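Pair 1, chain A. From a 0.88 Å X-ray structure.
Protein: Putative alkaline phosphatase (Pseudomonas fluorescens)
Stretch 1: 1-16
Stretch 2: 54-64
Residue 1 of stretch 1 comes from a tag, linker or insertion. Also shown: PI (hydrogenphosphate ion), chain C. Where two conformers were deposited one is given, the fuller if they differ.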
# COMPACT_ATOMS: atom_id res chain seq x y z
N MET A 1 5.24 -4.96 -28.21
CA MET A 1 5.66 -5.21 -26.84
C MET A 1 4.54 -4.93 -25.86
O MET A 1 3.96 -3.80 -25.81
CB MET A 1 6.94 -4.42 -26.45
CG MET A 1 8.27 -4.99 -27.01
SD MET A 1 8.37 -6.75 -27.12
CE MET A 1 7.65 -7.30 -28.70
N ASP A 2 4.19 -5.90 -25.07
CA ASP A 2 3.24 -5.74 -23.97
C ASP A 2 3.79 -4.66 -23.01
O ASP A 2 4.96 -4.40 -22.85
CB ASP A 2 3.02 -7.00 -23.22
CG ASP A 2 1.95 -7.98 -23.88
OD1 ASP A 2 1.75 -9.05 -23.27
OD2 ASP A 2 1.24 -7.63 -24.88
N ILE A 3 2.83 -4.08 -22.29
CA ILE A 3 3.07 -3.15 -21.18
C ILE A 3 3.36 -3.91 -19.91
O ILE A 3 2.51 -4.74 -19.48
CB ILE A 3 1.71 -2.32 -20.96
CG1 ILE A 3 1.33 -1.45 -22.16
CG2 ILE A 3 1.79 -1.52 -19.67
CD1 ILE A 3 2.34 -0.37 -22.47
N ASN A 4 4.51 -3.69 -19.32
CA ASN A 4 4.96 -4.47 -18.19
C ASN A 4 4.90 -3.66 -16.87
O ASN A 4 5.56 -2.61 -16.76
CB ASN A 4 6.40 -4.92 -18.41
CG ASN A 4 6.53 -5.76 -19.65
OD1 ASN A 4 5.81 -6.73 -19.84
ND2 ASN A 4 7.47 -5.38 -20.52
N GLY A 5 4.19 -4.20 -15.88
CA GLY A 5 4.09 -3.62 -14.55
C GLY A 5 4.30 -4.66 -13.46
O GLY A 5 4.25 -5.87 -13.63
N GLY A 6 4.50 -4.14 -12.25
CA GLY A 6 4.82 -4.97 -11.09
C GLY A 6 5.17 -4.07 -9.93
O GLY A 6 5.15 -2.85 -10.03
N GLY A 7 5.50 -4.72 -8.78
CA GLY A 7 5.84 -3.97 -7.58
C GLY A 7 5.14 -4.52 -6.37
O GLY A 7 5.19 -5.73 -6.08
N ALA A 8 4.46 -3.62 -5.63
CA ALA A 8 3.75 -3.94 -4.40
C ALA A 8 3.04 -5.30 -4.46
O ALA A 8 2.24 -5.55 -5.38
CB ALA A 8 2.71 -2.85 -4.14
N THR A 9 3.26 -6.12 -3.42
CA THR A 9 2.50 -7.34 -3.25
C THR A 9 1.15 -7.13 -2.55
O THR A 9 0.23 -7.93 -2.76
CB THR A 9 3.31 -8.46 -2.52
OG1 THR A 9 3.49 -8.13 -1.12
CG2 THR A 9 4.61 -8.74 -3.21
N LEU A 10 0.99 -6.06 -1.76
CA LEU A 10 -0.25 -5.89 -1.00
C LEU A 10 -1.47 -6.02 -1.92
O LEU A 10 -2.44 -6.71 -1.52
CB LEU A 10 -0.18 -4.60 -0.17
CG LEU A 10 -1.47 -4.08 0.48
CD1 LEU A 10 -1.19 -3.34 1.75
CD2 LEU A 10 -2.28 -3.19 -0.49
N PRO A 11 -1.49 -5.39 -3.10
CA PRO A 11 -2.65 -5.43 -4.02
C PRO A 11 -2.45 -6.35 -5.23
O PRO A 11 -3.16 -6.25 -6.21
CB PRO A 11 -2.78 -3.99 -4.50
CG PRO A 11 -1.33 -3.60 -4.67
CD PRO A 11 -0.55 -4.34 -3.58
N GLN A 12 -1.46 -7.24 -5.18
CA GLN A 12 -1.16 -7.98 -6.43
C GLN A 12 -2.35 -8.85 -6.87
O GLN A 12 -2.53 -8.99 -8.08
CB GLN A 12 0.11 -8.85 -6.32
CG GLN A 12 -0.12 -10.07 -5.39
CD GLN A 12 1.11 -10.87 -5.17
OE1 GLN A 12 2.23 -10.33 -5.11
NE2 GLN A 12 0.95 -12.18 -5.08
N ALA A 13 -3.17 -9.37 -5.94
CA ALA A 13 -4.31 -10.19 -6.39
C ALA A 13 -5.36 -9.35 -7.09
O ALA A 13 -6.08 -9.88 -7.98
CB ALA A 13 -4.91 -10.96 -5.20
N LEU A 14 -5.48 -8.07 -6.77
CA LEU A 14 -6.35 -7.19 -7.52
C LEU A 14 -5.85 -7.07 -8.97
O LEU A 14 -6.62 -7.29 -9.92
CB LEU A 14 -6.43 -5.82 -6.83
CG LEU A 14 -7.07 -4.73 -7.65
CD1 LEU A 14 -8.50 -5.06 -7.99
CD2 LEU A 14 -6.98 -3.38 -6.93
N TYR A 15 -4.57 -6.73 -9.15
CA TYR A 15 -4.09 -6.51 -10.52
C TYR A 15 -4.00 -7.80 -11.30
O TYR A 15 -4.03 -7.74 -12.56
CB TYR A 15 -2.70 -5.80 -10.49
CG TYR A 15 -2.78 -4.47 -9.78
CD1 TYR A 15 -3.82 -3.54 -9.98
CD2 TYR A 15 -1.78 -4.11 -8.90
CE1 TYR A 15 -3.88 -2.37 -9.28
CE2 TYR A 15 -1.80 -2.91 -8.20
CZ TYR A 15 -2.86 -2.05 -8.36
OH TYR A 15 -2.99 -0.89 -7.65
N GLN A 16 -4.05 -8.95 -10.63
CA GLN A 16 -4.14 -10.25 -11.25
C GLN A 16 -5.56 -10.77 -11.46
O GLN A 16 -5.71 -11.85 -12.05
CB GLN A 16 -3.28 -11.27 -10.43
CG GLN A 16 -1.84 -10.90 -10.52
CD GLN A 16 -0.94 -11.53 -9.46
OE1 GLN A 16 -1.44 -12.26 -8.58
NE2 GLN A 16 0.37 -11.30 -9.49
N ASN A 54 15.49 -8.31 -21.50
CA ASN A 54 15.00 -8.06 -22.87
C ASN A 54 13.60 -7.40 -22.95
O ASN A 54 12.95 -7.41 -23.99
CB ASN A 54 14.99 -9.30 -23.76
CG ASN A 54 14.03 -10.35 -23.31
OD1 ASN A 54 13.51 -10.35 -22.22
ND2 ASN A 54 13.92 -11.40 -24.16
N LYS A 55 13.18 -6.78 -21.84
CA LYS A 55 11.96 -6.06 -21.71
C LYS A 55 12.18 -4.71 -20.99
O LYS A 55 13.13 -4.56 -20.22
CB LYS A 55 10.89 -6.92 -20.97
CG LYS A 55 10.39 -8.09 -21.80
CD LYS A 55 9.34 -8.89 -21.11
CE LYS A 55 8.74 -10.00 -22.03
NZ LYS A 55 7.75 -10.77 -21.22
N ASN A 56 11.30 -3.79 -21.28
CA ASN A 56 11.20 -2.50 -20.58
C ASN A 56 10.14 -2.58 -19.48
O ASN A 56 9.25 -3.40 -19.47
CB ASN A 56 10.87 -1.38 -21.59
CG ASN A 56 12.03 -1.17 -22.55
OD1 ASN A 56 13.13 -0.88 -22.14
ND2 ASN A 56 11.79 -1.42 -23.82
N VAL A 57 10.27 -1.61 -18.53
CA VAL A 57 9.29 -1.44 -17.46
C VAL A 57 8.42 -0.24 -17.83
O VAL A 57 8.95 0.83 -18.15
CB VAL A 57 9.98 -1.18 -16.11
CG1 VAL A 57 8.97 -0.82 -15.02
CG2 VAL A 57 10.81 -2.38 -15.71
N HIS A 58 7.10 -0.40 -17.77
CA HIS A 58 6.19 0.67 -18.14
C HIS A 58 5.47 1.30 -16.97
O HIS A 58 5.04 2.46 -17.08
CB HIS A 58 5.19 0.14 -19.18
CG HIS A 58 5.87 -0.40 -20.40
ND1 HIS A 58 6.20 -1.70 -20.54
CD2 HIS A 58 6.38 0.28 -21.47
CE1 HIS A 58 6.85 -1.83 -21.67
NE2 HIS A 58 7.05 -0.65 -22.23
N TRP A 59 5.28 0.56 -15.86
CA TRP A 59 4.52 1.10 -14.71
C TRP A 59 4.89 0.25 -13.49
O TRP A 59 5.42 -0.85 -13.60
CB TRP A 59 3.03 1.09 -14.96
CG TRP A 59 2.30 -0.20 -15.00
CD1 TRP A 59 2.25 -1.08 -16.05
CD2 TRP A 59 1.48 -0.79 -13.97
NE1 TRP A 59 1.44 -2.17 -15.73
CE2 TRP A 59 0.96 -2.00 -14.46
CE3 TRP A 59 1.16 -0.38 -12.66
CZ2 TRP A 59 0.08 -2.80 -13.70
CZ3 TRP A 59 0.30 -1.16 -11.88
CH2 TRP A 59 -0.25 -2.36 -12.42
N ALA A 60 4.54 0.79 -12.31
CA ALA A 60 4.71 0.05 -11.05
C ALA A 60 3.50 0.27 -10.12
O ALA A 60 2.89 1.32 -10.10
CB ALA A 60 5.96 0.43 -10.33
N GLY A 61 3.23 -0.76 -9.32
CA GLY A 61 2.41 -0.61 -8.13
C GLY A 61 3.30 -0.37 -6.92
O GLY A 61 4.31 -1.03 -6.76
N SER A 62 2.91 0.57 -6.04
CA SER A 62 3.67 0.83 -4.84
C SER A 62 2.76 1.34 -3.73
O SER A 62 1.94 2.23 -3.98
CB SER A 62 4.75 1.89 -5.11
OG SER A 62 5.55 2.03 -3.96
N ASP A 63 2.91 0.84 -2.51
CA ASP A 63 2.31 1.42 -1.33
C ASP A 63 3.34 2.24 -0.51
O ASP A 63 3.03 2.69 0.61
CB ASP A 63 1.45 0.44 -0.45
CG ASP A 63 1.57 -1.02 -0.92
OD1 ASP A 63 0.70 -1.50 -1.65
OD2 ASP A 63 2.60 -1.61 -0.53
N SER A 64 4.52 2.43 -1.08
CA SER A 64 5.52 3.37 -0.60
C SER A 64 5.55 4.60 -1.52
O SER A 64 5.69 4.47 -2.74
CB SER A 64 6.92 2.72 -0.61
OG SER A 64 7.93 3.66 -0.39
P PI C . 4.43 -4.41 -0.49
O1 PI C . 5.40 -3.31 -0.92
O2 PI C . 4.80 -5.75 -1.11
O3 PI C . 4.37 -4.49 1.04
O4 PI C . 3.02 -4.04 -1.02
O HOH W 1 1.44 -4.95 -16.87
O HOH W 2 5.77 -8.97 -21.45

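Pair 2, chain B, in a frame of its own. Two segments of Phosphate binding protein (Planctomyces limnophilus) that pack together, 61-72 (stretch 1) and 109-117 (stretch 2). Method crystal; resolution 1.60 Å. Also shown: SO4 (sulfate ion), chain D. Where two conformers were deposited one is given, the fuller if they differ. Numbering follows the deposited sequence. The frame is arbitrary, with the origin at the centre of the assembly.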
# COMPACT_ATOMS: atom_id res chain seq x y z
N GLY B 61 -4.14 -23.29 17.16
CA GLY B 61 -4.62 -23.61 15.83
C GLY B 61 -3.84 -22.97 14.70
O GLY B 61 -2.89 -22.23 14.91
N THR B 62 -4.27 -23.27 13.47
CA THR B 62 -3.64 -22.71 12.28
C THR B 62 -4.52 -21.63 11.67
O THR B 62 -5.73 -21.82 11.52
CB THR B 62 -3.38 -23.80 11.22
OG1 THR B 62 -2.65 -24.88 11.81
CG2 THR B 62 -2.60 -23.24 10.04
N ILE B 63 -3.91 -20.51 11.32
CA ILE B 63 -4.59 -19.44 10.60
C ILE B 63 -3.92 -19.27 9.25
O ILE B 63 -2.72 -19.00 9.17
CB ILE B 63 -4.51 -18.11 11.37
CG1 ILE B 63 -4.93 -18.30 12.83
CG2 ILE B 63 -5.38 -17.04 10.71
CD1 ILE B 63 -4.65 -17.10 13.71
N ALA B 64 -4.68 -19.46 8.18
CA ALA B 64 -4.16 -19.28 6.83
C ALA B 64 -4.44 -17.85 6.36
O ALA B 64 -5.60 -17.50 6.14
CB ALA B 64 -4.78 -20.28 5.87
N VAL B 65 -3.38 -17.05 6.20
CA VAL B 65 -3.49 -15.67 5.74
C VAL B 65 -2.92 -15.57 4.33
O VAL B 65 -1.91 -16.21 4.02
CB VAL B 65 -2.71 -14.70 6.66
CG1 VAL B 65 -2.93 -13.24 6.23
CG2 VAL B 65 -3.12 -14.89 8.10
N ASP B 66 -3.56 -14.79 3.47
CA ASP B 66 -3.09 -14.59 2.11
C ASP B 66 -3.40 -13.16 1.74
O ASP B 66 -3.86 -12.40 2.59
CB ASP B 66 -3.79 -15.57 1.15
CG ASP B 66 -3.01 -15.81 -0.13
OD1 ASP B 66 -2.22 -14.93 -0.52
OD2 ASP B 66 -3.20 -16.88 -0.75
N GLY B 67 -3.15 -12.77 0.50
CA GLY B 67 -3.56 -11.46 0.04
C GLY B 67 -2.47 -10.65 -0.62
O GLY B 67 -1.50 -11.19 -1.17
N SER B 68 -2.66 -9.33 -0.54
CA SER B 68 -1.86 -8.29 -1.17
C SER B 68 -0.38 -8.31 -0.77
O SER B 68 -0.05 -8.57 0.39
CB SER B 68 -2.46 -6.94 -0.77
OG SER B 68 -1.69 -5.85 -1.21
N SER B 69 0.50 -8.01 -1.72
CA SER B 69 1.90 -7.77 -1.38
C SER B 69 2.03 -6.56 -0.45
O SER B 69 2.99 -6.47 0.31
CB SER B 69 2.74 -7.56 -2.64
OG SER B 69 2.34 -6.35 -3.28
N THR B 70 1.08 -5.62 -0.51
CA THR B 70 1.18 -4.46 0.37
C THR B 70 0.66 -4.70 1.78
O THR B 70 1.05 -4.02 2.71
CB THR B 70 0.56 -3.17 -0.25
OG1 THR B 70 -0.81 -3.39 -0.55
CG2 THR B 70 1.29 -2.81 -1.52
N VAL B 71 -0.23 -5.68 1.94
CA VAL B 71 -0.70 -6.03 3.27
C VAL B 71 0.22 -7.08 3.89
O VAL B 71 0.34 -7.15 5.11
CB VAL B 71 -2.18 -6.48 3.25
CG1 VAL B 71 -2.68 -6.79 4.67
CG2 VAL B 71 -3.04 -5.39 2.60
N PHE B 72 0.92 -7.85 3.04
CA PHE B 72 1.89 -8.87 3.49
C PHE B 72 2.81 -8.42 4.65
O PHE B 72 2.95 -9.16 5.62
CB PHE B 72 2.73 -9.38 2.30
CG PHE B 72 3.60 -10.58 2.61
CD1 PHE B 72 3.07 -11.85 2.60
CD2 PHE B 72 4.95 -10.43 2.84
CE1 PHE B 72 3.87 -12.97 2.85
CE2 PHE B 72 5.76 -11.54 3.10
CZ PHE B 72 5.21 -12.81 3.11
N GLU B 109 -10.38 -21.52 0.88
CA GLU B 109 -9.12 -22.23 1.09
C GLU B 109 -8.20 -21.47 2.04
O GLU B 109 -7.09 -21.93 2.34
CB GLU B 109 -8.44 -22.48 -0.26
CG GLU B 109 -9.21 -23.43 -1.17
CD GLU B 109 -8.85 -23.30 -2.64
OE1 GLU B 109 -8.16 -22.31 -3.01
OE2 GLU B 109 -9.27 -24.17 -3.44
N ILE B 110 -8.66 -20.32 2.52
CA ILE B 110 -7.93 -19.51 3.50
C ILE B 110 -8.87 -18.90 4.56
O ILE B 110 -10.09 -18.92 4.39
CB ILE B 110 -7.11 -18.37 2.83
CG1 ILE B 110 -8.04 -17.44 2.04
CG2 ILE B 110 -6.02 -18.94 1.92
CD1 ILE B 110 -7.32 -16.24 1.45
N ASP B 111 -8.30 -18.33 5.62
CA ASP B 111 -9.10 -17.77 6.72
C ASP B 111 -9.19 -16.26 6.68
O ASP B 111 -10.20 -15.67 7.04
CB ASP B 111 -8.51 -18.18 8.06
CG ASP B 111 -8.44 -19.67 8.24
OD1 ASP B 111 -9.37 -20.36 7.80
OD2 ASP B 111 -7.43 -20.16 8.81
N VAL B 112 -8.09 -15.63 6.26
CA VAL B 112 -7.95 -14.18 6.29
C VAL B 112 -7.29 -13.72 5.01
O VAL B 112 -6.33 -14.34 4.55
CB VAL B 112 -7.05 -13.75 7.48
CG1 VAL B 112 -6.71 -12.27 7.40
CG2 VAL B 112 -7.72 -14.07 8.80
N THR B 113 -7.78 -12.64 4.41
CA THR B 113 -7.13 -12.13 3.22
C THR B 113 -6.88 -10.62 3.29
O THR B 113 -7.74 -9.85 3.75
CB THR B 113 -7.87 -12.56 1.93
OG1 THR B 113 -7.02 -12.34 0.79
CG2 THR B 113 -9.18 -11.80 1.76
N GLY B 114 -5.70 -10.21 2.86
CA GLY B 114 -5.29 -8.80 2.87
C GLY B 114 -5.57 -8.19 1.51
O GLY B 114 -5.29 -8.81 0.48
N ALA B 115 -6.14 -6.99 1.50
CA ALA B 115 -6.55 -6.37 0.24
C ALA B 115 -6.05 -4.94 0.16
O ALA B 115 -6.13 -4.20 1.14
CB ALA B 115 -8.06 -6.39 0.12
N SER B 116 -5.54 -4.56 -1.01
CA SER B 116 -5.09 -3.19 -1.19
C SER B 116 -6.21 -2.33 -1.76
O SER B 116 -6.02 -1.17 -2.07
CB SER B 116 -3.87 -3.13 -2.09
OG SER B 116 -4.20 -3.55 -3.40
N ARG B 117 -7.39 -2.92 -1.88
CA ARG B 117 -8.58 -2.21 -2.32
C ARG B 117 -9.76 -2.92 -1.69
O ARG B 117 -9.63 -4.09 -1.31
CB ARG B 117 -8.71 -2.28 -3.84
CG ARG B 117 -8.65 -3.69 -4.38
CD ARG B 117 -9.43 -3.86 -5.66
NE ARG B 117 -9.24 -5.20 -6.23
CZ ARG B 117 -9.88 -6.28 -5.81
NH1 ARG B 117 -10.77 -6.18 -4.82
NH2 ARG B 117 -9.64 -7.46 -6.37
S SO4 D . -2.04 -6.26 -4.95
O1 SO4 D . -1.17 -5.27 -5.58
O2 SO4 D . -2.88 -5.64 -3.93
O3 SO4 D . -2.89 -6.83 -5.97
O4 SO4 D . -1.20 -7.28 -4.31

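Pair 1 and pair 2 are built on the same frame: two short parallel strands lie side by side, and the loops at their C-terminal ends close around a tetrahedral oxyanion. Fourteen central residues superpose with an RMSD of 0.5 Å, and the strand directions diverge by only 28° in pair 1 and 22° in pair 2.

Most rungs of the backbone ladder are shared. At its start one carbonyl accepts two amide protons. In pair 1, N4(A) O takes H58(A) N at 2.9 Å and, weakly, W59(A) N at 3.3 Å; in pair 2, A64(B) O takes D111(B) N at 2.9 Å and V112(B) N at 3.1 Å. Further along, G61(A) N donates to G6(A) O and G114(B) N to D66(B) O, both at 2.9 Å. The last rung runs from A8(A) N to G61(A) O at 2.8 Å, and from S68(B) N to G114(B) O at 2.9 Å. Pair 2 has one more regular rung, D66(B) N to V112(B) O at 3.0 Å; at the matching place G6(A) N and W59(A) O stand 3.7 Å apart, and the carbonyl finds no polar partner.

The amide of N4(A) and of its match A64(B) is satisfied by a side chain from the other stretch, and here two residue types do one job. H58(A) ND1 accepts N4(A) N at 2.9 Å, while at the matching position D111(B) OD2 accepts A64(B) N at 2.9 Å. An imidazole nitrogen and a carboxylate oxygen are both good acceptors, and both side chains adopt the m rotamer that brings them to the other stretch. N4(A) adds a bond of its own, from ND2 to N56(A) O at 2.9 Å; A64(B) has only a methyl group, which packs its CB 4.3 Å from I110(B) CB.

The middle of the ladder is packed differently. W59(A) lays its indole over G5(A), whose CA sits 3.4 Å from the centroid of the five-membered ring; a CB on G5(A) would strike CE2 of that ring. The outer edge of the indole points into the face of Y15(A). In pair 2 the matched residues are V65(B) and V112(B), β-branched side chains that suit a strand and meet CG1 to CG1 at 4.1 Å. A small and a large residue thus fill in pair 1 the place two middling ones fill in pair 2.

G7(A) and G67(B) coincide because both adopt backbone angles that call for glycine, and a CB on either would also collide with the facing carbonyl oxygen.

Beyond the strands, T9(A) N donates to O2 of the hydrogenphosphate at 2.8 Å, as S69(B) N does to O4 of the sulfate at 3.2 Å. D63(A) matches S116(B), whose OG donates to sulfate O2 at 2.5 Å. D63(A) OD2 lies equally close, 2.5 Å from phosphate O4, so a proton probably sits between the two acid groups.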